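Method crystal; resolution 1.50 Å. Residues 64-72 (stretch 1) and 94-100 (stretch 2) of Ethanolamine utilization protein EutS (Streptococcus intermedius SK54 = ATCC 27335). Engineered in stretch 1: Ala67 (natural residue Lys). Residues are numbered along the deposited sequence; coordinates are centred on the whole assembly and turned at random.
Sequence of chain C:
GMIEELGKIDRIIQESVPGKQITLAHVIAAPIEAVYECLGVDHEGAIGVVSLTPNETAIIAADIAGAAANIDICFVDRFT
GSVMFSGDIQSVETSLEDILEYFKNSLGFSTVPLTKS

Stretch 1, residues 64-72: IAGAAANID
Stretch 2, residues 94-100: TSLEDIL

Residues 64-68 form the last part of a helix, and residues 94-100 lie within another whose N-to-C direction is inclined at 129° to the first; the axes approach to 8.2 Å. Register is set by Ala65 CA and Ser95 CA, 4.4 Å apart, and by Ile64 CA and Ile99 CA at 6.0 Å. So tight an approach goes with two small side chains, Ala65 CB lying 3.9 Å from Ser95 CB.

Ser95 has chi1 -69° (m), which places OG 2.8 Å from Ala65 O, and it donates the hydrogen bond across the contact. Ala65 O also accepts from Ala68 N at 3.2 Å. Around the hydroxyl pack Ala69 CB, 3.4 Å from Ser95 OG, and Ile71 CG2 at 3.7 Å from the same atom; Ile71 has chi1 58° (p) and chi2 93°, between wells.

Ile64 and Ile99 share the mt rotamer (-67°/164° and -68°/165°). Ile64 points toward the second helix, its CG2 3.7 Å from Ile99 N and 4.0 Å from Ile99 CG1. Ile99 leaves its backbone sideways, yet its extended chi2 brings CD1 to 3.8 Å from Ala65 CB.

Asp98 (chi1 -75°, chi2 11°) sets OD2 3.2 Å from Ala68 CB, a contact without a hydrogen bond. Ala69, at phi/psi -163°/168°, is the first residue to leave helical geometry; Thr94 (chi1 -66°) places CG2 4.2 Å from Ala69 CB.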

ATOM      1  N   ILE C  64       2.390   2.870 -26.814  1.00 16.82           N
ATOM      2  CA  ILE C  64       2.562   4.158 -27.530  1.00 18.65           C
ATOM      3  C   ILE C  64       4.049   4.418 -27.709  1.00 20.42           C
ATOM      4  O   ILE C  64       4.458   4.820 -28.826  1.00 21.33           O
ATOM      5  CB  ILE C  64       1.844   5.280 -26.782  1.00 18.91           C
ATOM      6  CG1 ILE C  64       0.341   5.082 -26.816  1.00 20.77           C
ATOM      7  CG2 ILE C  64       2.245   6.664 -27.323  1.00 19.29           C
ATOM      8  CD1 ILE C  64      -0.366   5.906 -25.809  1.00 22.22           C
ATOM      9  N   ALA C  65       4.852   4.267 -26.658  1.00 19.11           N
ATOM     10  CA  ALA C  65       6.297   4.573 -26.715  1.00 19.52           C
ATOM     11  C   ALA C  65       6.940   3.773 -27.837  1.00 20.10           C
ATOM     12  O   ALA C  65       7.627   4.384 -28.669  1.00 20.67           O
ATOM     13  CB  ALA C  65       6.979   4.320 -25.397  1.00 20.49           C
ATOM     14  N   GLY C  66       6.730   2.459 -27.860  1.00 19.59           N
ATOM     15  CA  GLY C  66       7.348   1.559 -28.856  1.00 21.25           C
ATOM     16  C   GLY C  66       6.833   1.796 -30.257  1.00 22.71           C
ATOM     17  O   GLY C  66       7.636   1.636 -31.236  1.00 26.50           O
ATOM     18  N   ALA C  67       5.592   2.249 -30.412  1.00 21.61           N
ATOM     19  CA  ALA C  67       5.007   2.542 -31.749  1.00 22.82           C
ATOM     20  C   ALA C  67       5.539   3.897 -32.258  1.00 26.25           C
ATOM     21  O   ALA C  67       5.543   4.097 -33.493  1.00 26.56           O
ATOM     22  CB  ALA C  67       3.510   2.540 -31.714  1.00 24.52           C
ATOM     23  N   ALA C  68       5.928   4.811 -31.357  1.00 23.22           N
ATOM     24  CA  ALA C  68       6.228   6.236 -31.672  1.00 24.29           C
ATOM     25  C   ALA C  68       7.619   6.405 -32.298  1.00 24.84           C
ATOM     26  O   ALA C  68       7.824   7.377 -33.086  1.00 24.86           O
ATOM     27  CB  ALA C  68       6.117   7.069 -30.414  1.00 24.33           C
ATOM     28  N   ALA C  69       8.583   5.579 -31.904  1.00 21.78           N
ATOM     29  CA  ALA C  69      10.011   5.811 -32.194  1.00 23.06           C
ATOM     30  C   ALA C  69      10.755   4.506 -31.973  1.00 25.07           C
ATOM     31  O   ALA C  69      10.159   3.586 -31.379  1.00 27.27           O
ATOM     32  CB  ALA C  69      10.544   6.891 -31.280  1.00 23.27           C
ATOM     33  N   ASN C  70      12.007   4.459 -32.416  1.00 25.90           N
ATOM     34  CA  ASN C  70      12.887   3.276 -32.267  1.00 28.41           C
ATOM     35  C   ASN C  70      13.475   3.276 -30.852  1.00 26.04           C
ATOM     36  O   ASN C  70      14.594   3.757 -30.637  1.00 29.27           O
ATOM     37  CB  ASN C  70      13.994   3.271 -33.312  1.00 31.60           C
ATOM     38  CG  ASN C  70      14.882   2.053 -33.201  1.00 37.80           C
ATOM     39  OD1 ASN C  70      14.521   1.070 -32.551  1.00 41.14           O
ATOM     40  ND2 ASN C  70      16.052   2.122 -33.815  1.00 40.47           N
ATOM     41  N   ILE C  71      12.731   2.734 -29.920  1.00 24.86           N
ATOM     42  CA  ILE C  71      13.152   2.642 -28.503  1.00 22.34           C
ATOM     43  C   ILE C  71      13.130   1.158 -28.135  1.00 21.55           C
ATOM     44  O   ILE C  71      12.488   0.340 -28.837  1.00 24.62           O
ATOM     45  CB  ILE C  71      12.295   3.545 -27.581  1.00 25.88           C
ATOM     46  CG1 ILE C  71      10.802   3.225 -27.652  1.00 27.19           C
ATOM     47  CG2 ILE C  71      12.565   5.033 -27.847  1.00 25.41           C
ATOM     48  CD1 ILE C  71      10.329   2.251 -26.630  1.00 30.44           C
ATOM     49  N   ASP C  72      13.844   0.821 -27.071  1.00 20.54           N
ATOM     50  CA  ASP C  72      13.836  -0.518 -26.451  1.00 23.32           C
ATOM     51  C   ASP C  72      13.148  -0.363 -25.095  1.00 21.67           C
ATOM     52  O   ASP C  72      13.637   0.422 -24.283  1.00 21.97           O
ATOM     53  CB  ASP C  72      15.266  -1.025 -26.293  1.00 28.47           C
ATOM     54  CG  ASP C  72      15.975  -1.269 -27.613  1.00 32.58           C
ATOM     55  OD1 ASP C  72      15.339  -1.805 -28.518  1.00 38.10           O
ATOM     56  OD2 ASP C  72      17.163  -0.927 -27.703  1.00 41.53           O
ATOM     57  N   THR C  94      10.654  11.759 -28.418  1.00 16.86           N
ATOM     58  CA  THR C  94       9.486  11.554 -29.300  1.00 17.12           C
ATOM     59  C   THR C  94       8.493  10.635 -28.594  1.00 16.33           C
ATOM     60  O   THR C  94       7.295  10.936 -28.564  1.00 17.16           O
ATOM     61  CB  THR C  94       9.888  10.991 -30.669  1.00 19.96           C
ATOM     62  OG1 THR C  94      10.657  12.029 -31.283  1.00 21.50           O
ATOM     63  CG2 THR C  94       8.699  10.602 -31.520  1.00 21.53           C
ATOM     64  N   SER C  95       8.980   9.532 -28.023  1.00 16.85           N
ATOM     65  CA  SER C  95       8.106   8.553 -27.344  1.00 16.41           C
ATOM     66  C   SER C  95       7.426   9.209 -26.132  1.00 16.22           C
ATOM     67  O   SER C  95       6.243   8.991 -25.919  1.00 16.24           O
ATOM     68  CB  SER C  95       8.865   7.319 -26.950  1.00 17.22           C
ATOM     69  OG  SER C  95       9.243   6.570 -28.113  1.00 20.19           O
ATOM     70  N   LEU C  96       8.174   9.973 -25.332  1.00 15.99           N
ATOM     71  CA  LEU C  96       7.581  10.642 -24.154  1.00 15.52           C
ATOM     72  C   LEU C  96       6.520  11.635 -24.618  1.00 15.84           C
ATOM     73  O   LEU C  96       5.457  11.701 -24.010  1.00 15.53           O
ATOM     74  CB  LEU C  96       8.694  11.338 -23.385  1.00 15.43           C
ATOM     75  CG  LEU C  96       9.637  10.417 -22.629  1.00 16.09           C
ATOM     76  CD1 LEU C  96      10.790  11.212 -22.074  1.00 17.16           C
ATOM     77  CD2 LEU C  96       8.903   9.684 -21.508  1.00 15.67           C
ATOM     78  N   GLU C  97       6.814  12.431 -25.632  1.00 14.85           N
ATOM     79  CA  GLU C  97       5.846  13.413 -26.175  1.00 14.42           C
ATOM     80  C   GLU C  97       4.587  12.684 -26.646  1.00 15.70           C
ATOM     81  O   GLU C  97       3.467  13.160 -26.369  1.00 16.25           O
ATOM     82  CB  GLU C  97       6.464  14.122 -27.365  1.00 16.58           C
ATOM     83  CG  GLU C  97       7.547  15.106 -27.007  1.00 18.00           C
ATOM     84  CD  GLU C  97       8.418  15.490 -28.183  1.00 20.02           C
ATOM     85  OE1 GLU C  97       9.215  16.425 -28.012  1.00 23.22           O
ATOM     86  OE2 GLU C  97       8.312  14.863 -29.263  1.00 20.27           O
ATOM     87  N   ASP C  98       4.746  11.561 -27.342  1.00 16.16           N
ATOM     88  CA  ASP C  98       3.570  10.855 -27.897  1.00 16.55           C
ATOM     89  C   ASP C  98       2.733  10.298 -26.751  1.00 15.42           C
ATOM     90  O   ASP C  98       1.488  10.348 -26.816  1.00 15.59           O
ATOM     91  CB  ASP C  98       3.997   9.810 -28.921  1.00 17.96           C
ATOM     92  CG  ASP C  98       4.412  10.451 -30.247  1.00 22.11           C
ATOM     93  OD1 ASP C  98       4.558  11.684 -30.306  1.00 24.21           O
ATOM     94  OD2 ASP C  98       4.481   9.713 -31.235  1.00 29.29           O
ATOM     95  N   ILE C  99       3.364   9.780 -25.703  1.00 14.72           N
ATOM     96  CA  ILE C  99       2.621   9.340 -24.492  1.00 15.71           C
ATOM     97  C   ILE C  99       1.842  10.523 -23.909  1.00 14.95           C
ATOM     98  O   ILE C  99       0.655  10.357 -23.646  1.00 15.90           O
ATOM     99  CB  ILE C  99       3.560   8.725 -23.437  1.00 15.27           C
ATOM    100  CG1 ILE C  99       4.140   7.389 -23.912  1.00 15.85           C
ATOM    101  CG2 ILE C  99       2.866   8.570 -22.104  1.00 16.73           C
ATOM    102  CD1 ILE C  99       5.310   6.921 -23.105  1.00 16.64           C
ATOM    103  N   LEU C 100       2.484  11.657 -23.655  1.00 14.93           N
ATOM    104  CA  LEU C 100       1.809  12.813 -23.022  1.00 14.75           C
ATOM    105  C   LEU C 100       0.655  13.287 -23.889  1.00 15.11           C
ATOM    106  O   LEU C 100      -0.420  13.543 -23.346  1.00 15.61           O
ATOM    107  CB  LEU C 100       2.829  13.917 -22.762  1.00 14.57           C
ATOM    108  CG  LEU C 100       3.836  13.630 -21.650  1.00 15.09           C
ATOM    109  CD1 LEU C 100       4.950  14.664 -21.659  1.00 15.78           C
ATOM    110  CD2 LEU C 100       3.176  13.556 -20.287  1.00 15.70           C
TER